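Local coordinates for uncharacterized protein (Bacteroides fragilis, PDB 3EWL), which is of unknown function, although this C-terminal part has a thioredoxin-like fold and may act in thiol-disulfide chemistry, at residues A[20-25]-A[65-70]; A[30-35]-A[103-108]; A[41-46]-A[83-88]; A[73-78]-A[93-98]. All coordinates share one frame; numbering follows the deposited sequence.

Contact 1 of 4, residues A[20-25]-A[65-70]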
# COMPACT_ATOMS: atom_id res chain seq x y z
N SER A 20 -11.49 2.94 -7.77
CA SER A 20 -11.76 1.53 -7.58
C SER A 20 -11.79 1.18 -6.09
O SER A 20 -11.42 1.99 -5.23
CB SER A 20 -10.74 0.65 -8.33
OG SER A 20 -11.25 -0.68 -8.54
N ARG A 21 -12.27 -0.03 -5.82
CA ARG A 21 -12.25 -0.58 -4.49
C ARG A 21 -11.01 -1.46 -4.40
O ARG A 21 -10.63 -2.11 -5.36
CB ARG A 21 -13.52 -1.40 -4.28
CG ARG A 21 -14.31 -0.98 -3.07
CD ARG A 21 -15.80 -1.12 -3.33
NE ARG A 21 -16.53 -0.72 -2.13
CZ ARG A 21 -17.26 -1.55 -1.38
NH1 ARG A 21 -17.88 -1.09 -0.30
NH2 ARG A 21 -17.41 -2.84 -1.71
N MSE A 22 -10.37 -1.45 -3.25
CA MSE A 22 -9.21 -2.29 -3.01
C MSE A 22 -9.51 -3.74 -3.34
O MSE A 22 -8.68 -4.43 -3.94
CB MSE A 22 -8.73 -2.15 -1.57
CG MSE A 22 -7.48 -2.95 -1.28
SE MSE A 22 -7.93 -4.67 -0.48
CE MSE A 22 -8.23 -3.90 1.32
N SER A 23 -10.69 -4.21 -2.94
CA SER A 23 -11.05 -5.63 -3.05
C SER A 23 -11.12 -6.04 -4.51
O SER A 23 -11.02 -7.21 -4.80
CB SER A 23 -12.39 -5.94 -2.37
OG SER A 23 -13.42 -5.13 -2.91
N ARG A 24 -11.28 -5.07 -5.41
CA ARG A 24 -11.41 -5.35 -6.83
C ARG A 24 -10.06 -5.56 -7.49
O ARG A 24 -10.00 -5.96 -8.67
CB ARG A 24 -12.13 -4.20 -7.57
CG ARG A 24 -13.50 -3.89 -7.00
CD ARG A 24 -14.53 -4.82 -7.53
NE ARG A 24 -15.38 -4.12 -8.51
CZ ARG A 24 -16.49 -3.46 -8.20
NH1 ARG A 24 -16.92 -3.38 -6.94
NH2 ARG A 24 -17.18 -2.87 -9.18
N LEU A 25 -8.98 -5.26 -6.77
CA LEU A 25 -7.63 -5.50 -7.27
C LEU A 25 -7.28 -6.95 -7.02
O LEU A 25 -7.06 -7.36 -5.89
CB LEU A 25 -6.61 -4.61 -6.59
CG LEU A 25 -6.62 -3.13 -6.96
CD1 LEU A 25 -5.60 -2.38 -6.11
CD2 LEU A 25 -6.34 -2.95 -8.44
N ARG A 65 1.03 -7.09 -5.79
CA ARG A 65 0.50 -5.82 -6.12
C ARG A 65 0.84 -4.85 -4.99
O ARG A 65 0.54 -5.14 -3.83
CB ARG A 65 -1.01 -6.02 -6.09
CG ARG A 65 -1.57 -6.34 -7.37
CD ARG A 65 -1.90 -5.06 -8.06
NE ARG A 65 -2.38 -5.43 -9.38
CZ ARG A 65 -1.95 -4.88 -10.50
NH1 ARG A 65 -1.08 -3.87 -10.48
NH2 ARG A 65 -2.44 -5.35 -11.62
N VAL A 66 1.44 -3.71 -5.30
CA VAL A 66 1.55 -2.67 -4.30
C VAL A 66 0.50 -1.65 -4.52
O VAL A 66 0.39 -1.04 -5.63
CB VAL A 66 2.88 -1.99 -4.26
CG1 VAL A 66 2.88 -0.95 -3.11
CG2 VAL A 66 4.00 -3.05 -4.05
N LEU A 67 -0.29 -1.48 -3.46
CA LEU A 67 -1.27 -0.44 -3.42
C LEU A 67 -0.84 0.58 -2.36
O LEU A 67 -0.99 0.36 -1.15
CB LEU A 67 -2.66 -1.03 -3.12
CG LEU A 67 -3.80 -0.03 -2.98
CD1 LEU A 67 -3.94 0.87 -4.24
CD2 LEU A 67 -5.08 -0.77 -2.68
N ALA A 68 -0.29 1.68 -2.84
CA ALA A 68 0.16 2.77 -2.01
C ALA A 68 -1.00 3.75 -1.88
O ALA A 68 -1.54 4.28 -2.90
CB ALA A 68 1.42 3.43 -2.67
N ILE A 69 -1.39 3.99 -0.63
CA ILE A 69 -2.55 4.76 -0.32
C ILE A 69 -2.23 5.95 0.59
O ILE A 69 -1.66 5.78 1.69
CB ILE A 69 -3.62 3.85 0.40
CG1 ILE A 69 -4.08 2.72 -0.54
CG2 ILE A 69 -4.83 4.67 0.84
CD1 ILE A 69 -4.80 3.26 -1.88
N TYR A 70 -2.63 7.15 0.16
CA TYR A 70 -2.56 8.35 1.02
C TYR A 70 -3.93 8.52 1.66
O TYR A 70 -4.92 8.56 0.96
CB TYR A 70 -2.19 9.58 0.20
CG TYR A 70 -2.22 10.88 0.98
CD1 TYR A 70 -1.45 11.07 2.15
CD2 TYR A 70 -3.00 11.94 0.53
CE1 TYR A 70 -1.50 12.28 2.86
CE2 TYR A 70 -3.06 13.15 1.21
CZ TYR A 70 -2.30 13.33 2.35
OH TYR A 70 -2.41 14.57 2.99

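Contact 2 of 4, residues A[30-35]-A[103-108]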
# COMPACT_ATOMS: atom_id res chain seq x y z
N THR A 30 -1.22 -8.77 -1.94
CA THR A 30 -1.37 -7.33 -1.99
C THR A 30 -0.62 -6.72 -0.82
O THR A 30 -0.87 -7.06 0.34
CB THR A 30 -2.86 -6.91 -1.91
OG1 THR A 30 -3.58 -7.55 -2.99
CG2 THR A 30 -3.04 -5.38 -2.06
N MSE A 31 0.33 -5.83 -1.12
CA MSE A 31 0.93 -5.06 -0.04
C MSE A 31 0.25 -3.70 0.02
O MSE A 31 0.31 -2.94 -0.94
CB MSE A 31 2.42 -4.90 -0.25
CG MSE A 31 3.13 -4.13 0.90
SE MSE A 31 5.06 -3.93 0.64
CE MSE A 31 5.08 -2.23 -0.28
N LEU A 32 -0.32 -3.36 1.17
CA LEU A 32 -0.82 -2.01 1.36
C LEU A 32 0.27 -1.13 1.95
O LEU A 32 0.92 -1.52 2.91
CB LEU A 32 -2.03 -1.98 2.30
CG LEU A 32 -3.19 -2.89 2.01
CD1 LEU A 32 -4.15 -2.71 3.20
CD2 LEU A 32 -3.89 -2.63 0.66
N PHE A 33 0.46 0.04 1.36
CA PHE A 33 1.51 0.96 1.78
C PHE A 33 0.87 2.29 2.13
O PHE A 33 0.56 3.09 1.24
CB PHE A 33 2.56 1.11 0.65
CG PHE A 33 3.78 1.95 1.03
CD1 PHE A 33 4.81 1.41 1.78
CD2 PHE A 33 3.90 3.28 0.59
CE1 PHE A 33 5.95 2.18 2.11
CE2 PHE A 33 5.05 4.04 0.90
CZ PHE A 33 6.07 3.49 1.68
N PHE A 34 0.63 2.52 3.43
CA PHE A 34 0.04 3.78 3.85
C PHE A 34 1.12 4.79 4.02
O PHE A 34 2.02 4.59 4.82
CB PHE A 34 -0.86 3.65 5.09
CG PHE A 34 -2.01 2.67 4.90
CD1 PHE A 34 -3.14 3.02 4.17
CD2 PHE A 34 -1.91 1.36 5.39
CE1 PHE A 34 -4.21 2.09 3.97
CE2 PHE A 34 -2.96 0.43 5.19
CZ PHE A 34 -4.12 0.82 4.49
N TYR A 35 1.02 5.88 3.28
CA TYR A 35 2.13 6.83 3.25
C TYR A 35 1.67 8.29 3.31
O TYR A 35 0.47 8.60 3.22
CB TYR A 35 2.98 6.58 1.99
CG TYR A 35 2.34 7.09 0.69
CD1 TYR A 35 2.64 8.35 0.20
CD2 TYR A 35 1.41 6.30 -0.03
CE1 TYR A 35 2.06 8.84 -0.97
CE2 TYR A 35 0.83 6.78 -1.22
CZ TYR A 35 1.17 8.06 -1.68
OH TYR A 35 0.65 8.56 -2.85
N GLN A 103 -11.51 4.80 10.99
CA GLN A 103 -10.34 4.14 11.55
C GLN A 103 -10.20 2.71 10.99
O GLN A 103 -10.05 1.77 11.75
CB GLN A 103 -10.48 4.12 13.07
CG GLN A 103 -9.28 3.64 13.77
CD GLN A 103 -8.56 4.79 14.42
OE1 GLN A 103 -7.34 4.92 14.31
NE2 GLN A 103 -9.33 5.64 15.11
N LEU A 104 -10.28 2.56 9.66
CA LEU A 104 -10.28 1.24 9.07
C LEU A 104 -8.97 0.50 9.29
O LEU A 104 -8.97 -0.73 9.44
CB LEU A 104 -10.64 1.28 7.57
CG LEU A 104 -12.05 1.79 7.19
CD1 LEU A 104 -12.28 1.88 5.64
CD2 LEU A 104 -13.19 0.95 7.89
N TYR A 105 -7.86 1.23 9.27
CA TYR A 105 -6.54 0.66 9.60
C TYR A 105 -5.95 1.53 10.67
O TYR A 105 -6.22 2.70 10.69
CB TYR A 105 -5.62 0.65 8.39
CG TYR A 105 -6.13 -0.30 7.32
CD1 TYR A 105 -5.60 -1.58 7.20
CD2 TYR A 105 -7.18 0.10 6.43
CE1 TYR A 105 -6.09 -2.49 6.20
CE2 TYR A 105 -7.67 -0.78 5.42
CZ TYR A 105 -7.12 -2.08 5.31
OH TYR A 105 -7.60 -2.95 4.34
N ASP A 106 -5.17 0.93 11.56
CA ASP A 106 -4.49 1.69 12.62
C ASP A 106 -3.19 2.23 12.01
O ASP A 106 -2.14 1.57 12.00
CB ASP A 106 -4.20 0.81 13.84
CG ASP A 106 -3.55 1.60 15.01
OD1 ASP A 106 -3.56 2.86 15.01
OD2 ASP A 106 -3.00 0.95 15.93
N ILE A 107 -3.28 3.42 11.43
CA ILE A 107 -2.10 3.95 10.73
C ILE A 107 -1.36 4.82 11.77
O ILE A 107 -1.55 6.05 11.83
CB ILE A 107 -2.47 4.65 9.38
CG1 ILE A 107 -3.01 3.62 8.38
CG2 ILE A 107 -1.28 5.44 8.78
CD1 ILE A 107 -3.87 4.20 7.30
N ARG A 108 -0.55 4.14 12.60
CA ARG A 108 0.17 4.77 13.72
C ARG A 108 1.18 5.81 13.26
O ARG A 108 1.56 6.67 14.03
CB ARG A 108 0.98 3.74 14.51
CG ARG A 108 0.28 2.48 14.89
CD ARG A 108 1.18 1.70 15.86
NE ARG A 108 2.36 1.02 15.28
CZ ARG A 108 3.64 1.28 15.58
NH1 ARG A 108 4.61 0.57 15.02
NH2 ARG A 108 3.98 2.24 16.44

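Contact 3 of 4, residues A[41-46]-A[83-88]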
# COMPACT_ATOMS: atom_id res chain seq x y z
N ASN A 41 10.71 8.79 5.79
CA ASN A 41 10.64 7.36 6.06
C ASN A 41 9.92 6.61 4.93
O ASN A 41 10.25 5.45 4.63
CB ASN A 41 9.97 7.08 7.39
CG ASN A 41 10.90 7.33 8.59
OD1 ASN A 41 12.13 7.30 8.47
ND2 ASN A 41 10.31 7.63 9.72
N CYS A 42 8.93 7.25 4.31
CA CYS A 42 8.24 6.61 3.18
C CYS A 42 9.21 6.49 1.99
O CYS A 42 9.37 5.41 1.44
CB CYS A 42 6.97 7.39 2.81
SG CYS A 42 5.66 7.31 4.15
N ARG A 43 9.90 7.59 1.66
CA ARG A 43 10.90 7.60 0.59
C ARG A 43 11.96 6.51 0.78
O ARG A 43 12.28 5.79 -0.18
CB ARG A 43 11.56 8.97 0.47
CG ARG A 43 10.58 10.19 0.44
CD ARG A 43 9.71 10.26 -0.82
NE ARG A 43 8.52 9.40 -0.76
CZ ARG A 43 7.39 9.70 -0.13
NH1 ARG A 43 6.35 8.86 -0.16
NH2 ARG A 43 7.30 10.87 0.53
N LYS A 44 12.48 6.36 2.00
CA LYS A 44 13.53 5.37 2.25
C LYS A 44 13.05 3.95 2.05
O LYS A 44 13.77 3.14 1.47
CB LYS A 44 14.16 5.50 3.65
CG LYS A 44 14.86 6.85 3.88
CD LYS A 44 15.31 7.09 5.35
CE LYS A 44 16.44 6.10 5.84
NZ LYS A 44 15.93 4.82 6.48
N PHE A 45 11.85 3.64 2.55
CA PHE A 45 11.25 2.32 2.33
C PHE A 45 11.09 2.05 0.82
O PHE A 45 11.43 0.97 0.32
CB PHE A 45 9.87 2.19 3.05
CG PHE A 45 9.27 0.82 2.90
CD1 PHE A 45 9.43 -0.13 3.91
CD2 PHE A 45 8.63 0.44 1.72
CE1 PHE A 45 8.91 -1.40 3.77
CE2 PHE A 45 8.10 -0.85 1.58
CZ PHE A 45 8.25 -1.77 2.60
N GLU A 46 10.51 3.04 0.12
CA GLU A 46 10.32 3.00 -1.34
C GLU A 46 11.65 2.70 -2.04
O GLU A 46 11.71 1.84 -2.88
CB GLU A 46 9.73 4.31 -1.89
CG GLU A 46 8.28 4.58 -1.51
CD GLU A 46 7.92 6.09 -1.51
OE1 GLU A 46 6.88 6.47 -0.88
OE2 GLU A 46 8.65 6.89 -2.12
N VAL A 83 3.39 11.00 -8.93
CA VAL A 83 4.14 10.80 -10.15
C VAL A 83 5.58 10.37 -9.94
O VAL A 83 6.20 9.83 -10.86
CB VAL A 83 4.13 12.16 -10.91
CG1 VAL A 83 5.40 12.36 -11.75
CG2 VAL A 83 2.84 12.29 -11.68
N TYR A 84 6.10 10.56 -8.72
CA TYR A 84 7.47 10.12 -8.42
C TYR A 84 7.52 8.78 -7.66
O TYR A 84 8.58 8.28 -7.34
CB TYR A 84 8.16 11.20 -7.61
CG TYR A 84 8.42 12.45 -8.41
CD1 TYR A 84 9.60 12.59 -9.13
CD2 TYR A 84 7.47 13.51 -8.45
CE1 TYR A 84 9.87 13.74 -9.90
CE2 TYR A 84 7.72 14.69 -9.21
CZ TYR A 84 8.93 14.78 -9.93
OH TYR A 84 9.23 15.88 -10.68
N MSE A 85 6.36 8.24 -7.35
CA MSE A 85 6.24 6.99 -6.60
C MSE A 85 6.72 5.83 -7.44
O MSE A 85 6.74 5.91 -8.68
CB MSE A 85 4.77 6.76 -6.22
CG MSE A 85 4.32 7.68 -5.11
SE MSE A 85 5.27 7.35 -3.42
CE MSE A 85 4.32 5.75 -2.75
N PRO A 86 7.11 4.73 -6.78
CA PRO A 86 7.77 3.66 -7.52
C PRO A 86 6.97 3.15 -8.73
O PRO A 86 5.77 2.90 -8.67
CB PRO A 86 7.90 2.54 -6.47
CG PRO A 86 7.97 3.24 -5.20
CD PRO A 86 7.01 4.41 -5.34
N GLN A 87 7.68 3.00 -9.83
CA GLN A 87 7.10 2.48 -11.05
C GLN A 87 6.45 1.10 -10.85
O GLN A 87 7.04 0.23 -10.24
CB GLN A 87 8.22 2.41 -12.09
CG GLN A 87 8.05 3.36 -13.22
CD GLN A 87 6.88 2.93 -14.08
OE1 GLN A 87 6.70 1.72 -14.38
NE2 GLN A 87 6.04 3.90 -14.48
N GLY A 88 5.23 0.90 -11.34
CA GLY A 88 4.56 -0.40 -11.12
C GLY A 88 3.60 -0.44 -9.93
O GLY A 88 2.71 -1.28 -9.89
O HOH W 1 8.24 8.89 -4.21

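Contact 4 of 4, residues A[73-78]-A[93-98]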
# COMPACT_ATOMS: atom_id res chain seq x y z
N GLU A 73 -5.61 14.57 3.84
CA GLU A 73 -6.44 15.55 3.10
C GLU A 73 -5.73 16.48 2.12
O GLU A 73 -6.38 17.19 1.33
CB GLU A 73 -7.30 16.33 4.08
CG GLU A 73 -8.68 15.69 4.22
CD GLU A 73 -9.47 16.19 5.41
OE1 GLU A 73 -9.45 17.42 5.67
OE2 GLU A 73 -10.11 15.35 6.08
N ASN A 74 -4.40 16.47 2.17
CA ASN A 74 -3.58 17.22 1.20
C ASN A 74 -3.53 16.62 -0.19
O ASN A 74 -2.46 16.19 -0.65
CB ASN A 74 -2.15 17.30 1.69
CG ASN A 74 -1.85 18.57 2.33
OD1 ASN A 74 -2.48 18.94 3.34
ND2 ASN A 74 -0.86 19.30 1.76
N ARG A 75 -4.68 16.62 -0.89
CA ARG A 75 -4.78 16.05 -2.24
C ARG A 75 -3.83 16.68 -3.31
O ARG A 75 -3.37 15.96 -4.20
CB ARG A 75 -6.25 16.06 -2.74
CG ARG A 75 -6.73 17.38 -3.27
CD ARG A 75 -7.63 17.10 -4.48
NE ARG A 75 -9.04 17.26 -4.15
CZ ARG A 75 -10.08 16.81 -4.85
NH1 ARG A 75 -11.30 17.05 -4.39
NH2 ARG A 75 -9.93 16.10 -5.97
N GLU A 76 -3.54 17.99 -3.20
CA GLU A 76 -2.66 18.69 -4.13
C GLU A 76 -1.23 18.21 -4.02
O GLU A 76 -0.64 17.81 -5.02
CB GLU A 76 -2.75 20.23 -4.00
CG GLU A 76 -4.16 20.73 -4.32
CD GLU A 76 -4.23 22.23 -4.62
OE1 GLU A 76 -4.80 22.94 -3.76
OE2 GLU A 76 -3.74 22.70 -5.69
N GLU A 77 -0.68 18.21 -2.81
CA GLU A 77 0.64 17.67 -2.53
C GLU A 77 0.77 16.17 -2.89
O GLU A 77 1.76 15.74 -3.47
CB GLU A 77 0.92 17.85 -1.05
CG GLU A 77 2.38 18.00 -0.69
CD GLU A 77 2.75 19.44 -0.26
OE1 GLU A 77 2.87 20.33 -1.15
OE2 GLU A 77 2.92 19.67 0.98
N TRP A 78 -0.23 15.38 -2.50
CA TRP A 78 -0.35 13.98 -2.90
C TRP A 78 -0.19 13.78 -4.41
O TRP A 78 0.66 13.03 -4.85
CB TRP A 78 -1.74 13.44 -2.50
CG TRP A 78 -1.99 12.08 -3.15
CD1 TRP A 78 -1.38 10.92 -2.85
CD2 TRP A 78 -2.87 11.80 -4.25
NE1 TRP A 78 -1.79 9.92 -3.69
CE2 TRP A 78 -2.73 10.43 -4.54
CE3 TRP A 78 -3.76 12.57 -5.02
CZ2 TRP A 78 -3.46 9.79 -5.56
CZ3 TRP A 78 -4.47 11.94 -6.05
CH2 TRP A 78 -4.32 10.57 -6.30
N TRP A 93 -5.42 7.84 -3.55
CA TRP A 93 -5.84 8.70 -2.46
C TRP A 93 -7.22 8.23 -2.03
O TRP A 93 -8.09 8.12 -2.86
CB TRP A 93 -5.92 10.18 -2.93
CG TRP A 93 -6.59 11.17 -1.97
CD1 TRP A 93 -6.35 11.29 -0.64
CD2 TRP A 93 -7.54 12.20 -2.30
NE1 TRP A 93 -7.11 12.30 -0.11
CE2 TRP A 93 -7.85 12.88 -1.10
CE3 TRP A 93 -8.16 12.61 -3.50
CZ2 TRP A 93 -8.78 13.95 -1.05
CZ3 TRP A 93 -9.09 13.66 -3.46
CH2 TRP A 93 -9.39 14.32 -2.23
N ASN A 94 -7.41 8.00 -0.73
CA ASN A 94 -8.72 7.65 -0.16
C ASN A 94 -9.58 8.91 -0.09
O ASN A 94 -9.75 9.50 0.97
CB ASN A 94 -8.51 7.03 1.23
CG ASN A 94 -9.82 6.57 1.91
OD1 ASN A 94 -10.05 6.88 3.09
ND2 ASN A 94 -10.68 5.81 1.18
N LYS A 95 -10.06 9.34 -1.26
CA LYS A 95 -10.84 10.59 -1.43
C LYS A 95 -12.05 10.55 -0.50
O LYS A 95 -12.38 11.57 0.12
CB LYS A 95 -11.28 10.71 -2.90
CG LYS A 95 -12.06 11.98 -3.35
CD LYS A 95 -12.23 11.95 -4.89
CE LYS A 95 -13.06 13.14 -5.44
NZ LYS A 95 -14.48 13.15 -4.84
N ALA A 96 -12.66 9.37 -0.35
CA ALA A 96 -13.81 9.22 0.57
C ALA A 96 -13.49 9.59 2.03
O ALA A 96 -14.39 10.01 2.76
CB ALA A 96 -14.45 7.83 0.45
N GLY A 97 -12.21 9.48 2.44
CA GLY A 97 -11.78 9.84 3.80
C GLY A 97 -12.18 8.85 4.88
O GLY A 97 -11.98 9.10 6.06
N ASP A 98 -12.76 7.71 4.50
CA ASP A 98 -13.30 6.75 5.49
C ASP A 98 -12.25 5.93 6.23
O ASP A 98 -12.55 5.40 7.31
CB ASP A 98 -14.33 5.81 4.86
CG ASP A 98 -13.86 5.23 3.52
OD1 ASP A 98 -14.59 4.38 2.95
OD2 ASP A 98 -12.78 5.62 3.00

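Contact 1 of 4, residues A[20-25]-A[65-70]
L67 meets M22 and L25 chiefly through its CD2 methyl, which lies 3.5 Å from M22 CG and 3.8 Å from L25 CD1. That methyl is the tight part. CG of L67 stands anti to its backbone N (chi1 178°), which carries the isobutyl group off strand 64-70 toward the short 3-10 turn 22-24. The L25 and L67 chains run at about a right angle, and L25 CD1 lies 4.1 Å from L67 CD1; L25 is modelled in two conformers, and its distances are those of one. M22, a selenomethionine, touches with CB and CG; its chain then bends away, carrying CE to Y105, while CG also lies near L32. Within 20-25 backbone bonds R24 N to R21 O and L25 N to M22 O hold the turn. The outer side is looser: R21, S23 and R24 are exposed and make no contact with the strand, nor does the R65 side chain with the turn. Y12 and I90 also touch both L25 and L67, which places the contact between the two-stranded hairpin sheet and the central sheet of the thioredoxin-like fold. With no hydrogen bond crossing it, the attachment of the turn to L67 rests on apolar packing alone.

Contact 2 of 4, residues A[30-35]-A[103-108]
F34 is met by two side chains of the loop 103-108, one at each end of its ring. Its CG lies beside the backbone N and anti to the carbonyl carbon (chi1 -58°), which sends the ring out from the sheet toward the loop. I107 places CD1 over one face near the CB end, 3.7 Å from the ring centroid and 26° off the normal, a CH-pi contact whose closest approach is 3.4 Å, to F34 CG. At the far end F34 CZ sits over a face of the Y105 ring, 3.6 Å from Y105 CG. The two rings are inclined at 43° with centroids 4.9 Å apart. L32, two residues earlier on the same side of strand 29-34, adds its CD1 methyl 3.6 Å from Y105 CE1, so the tyrosine spans both strand residues, with F34 near its CG end and L32 near its hydroxyl end.

Around them, Y105 OH is hydrogen-bonded to A8 O, and the Y105 ring meets Y114 edge-to-face. Inverse gamma turns centred on D106 and I107 shape the loop backbone between Y105 and R108. Beyond that, R108 NE forms a salt bridge with D126. The loop follows helix 98-101 and leads to strand 112-116, next to strand 29-34 in the central sheet of this thioredoxin-like fold. All four touching residues are buried and no hydrogen bond crosses between the segments, so cohesion here comes from aromatic and aliphatic contact, while the tyrosine's polar end is satisfied from outside the pair.

Contact 3 of 4, residues A[41-46]-A[83-88]
E46 has CG beside its backbone N (chi1 -70°) and extends from there, while M85, a selenomethionine, bends at both chi2 and chi3; these torsions bring the carboxylate against the end of the M85 chain. E46 OE1 lies 3.1 Å from M85 SE and 3.3 Å from M85 CE, a close approach with no hydrogen bond in it. Further back along the glutamate, E46 CB rests 3.9 Å from P86 CG, and the two side chains cross at about a right angle.

R43, one turn earlier, holds the same carboxylate side-on within the helix. R43 NE reaches E46 OE2 at 2.9 Å with an almost straight N-H...O angle of 179°, and R43 NH1 reaches E46 OE1 at 2.6 Å in a salt bridge. The latter uses the syn lone pair of OE1; two nitrogens holding one oxygen each should restrict the carboxylate's rotation. Helix 40-50 opens with a CxxC pattern, C39 and C42, in the position of the redox pair of thioredoxins; that the two cysteines do the same here is plausible but unconfirmed. Across from this helix, the loop 83-88 links helix 75-82 to strand 90-93. A water also joins the segments, donating to E46 OE2 at 2.9 Å and, weakly, to Y84 O. F33 of strand 29-34 touches both E46 and M85, and R43 NH2 is hydrogen-bonded to D36 O.

Contact 4 of 4, residues A[73-78]-A[93-98]
The backbones come nearest at R75 and W93, whose CA atoms are 7.4 Å apart, where the first turn of helix 75-82 faces the end of strand 90-93 and the type I turn N94 to G97. W93 is the residue common to the main contacts. Its CB lies over the centre of the W78 six-membered ring, 3.5 Å from the centroid and 6° off the normal, a CH-pi contact. The indole of W93 is in turn covered by R75: CB stands 3.6 Å from the centroid of its six-membered ring, and NE comes within 3.5 Å of W93 CH2. R75 has CG between its backbone N and carbonyl carbon (chi1 80°), and further bends lay the chain across the ring; the guanidinium is tilted 51° to the indole plane. K95 CA lies over the opposite face, leaving W93 sandwiched between R75 and the backbone of K95, in the turn that follows.

In this thioredoxin-like fold, strand 90-93 is an outermost strand of the central sheet, and the contact packs the helix start against the chain leaving that strand. The W93 NE1 group is hydrogen-bonded to D72 O, in the loop leading to the helix, and the W78 ring also lies nearly parallel to that of Y70. Within 93-98, N94 ND2, at the start of the turn, donates at 2.8 Å to D98 OD2 just after it, and also bonds to T11 O.

From the N terminus, the turn after strand 19-21 opens contact 1, which ties it to strand 64-70. Strand 29-34 opens contact 2 before that closure, so the two loops cross, and R65 O to M31 N and I69 N to F33 O are probable hydrogen bonds between these neighbouring strands. Contact 3 starts on helix 40-50, crosses contact 1 and ties that helix to the loop before strand 90-93. Contact 4 opens after contact 1 has closed, crosses contact 3 and ties the start of helix 75-82 to the end of strand 90-93. Contact 2 closes last, enclosing contacts 3 and 4, and ties the loop 103-108, before strand 112-116, to strand 29-34.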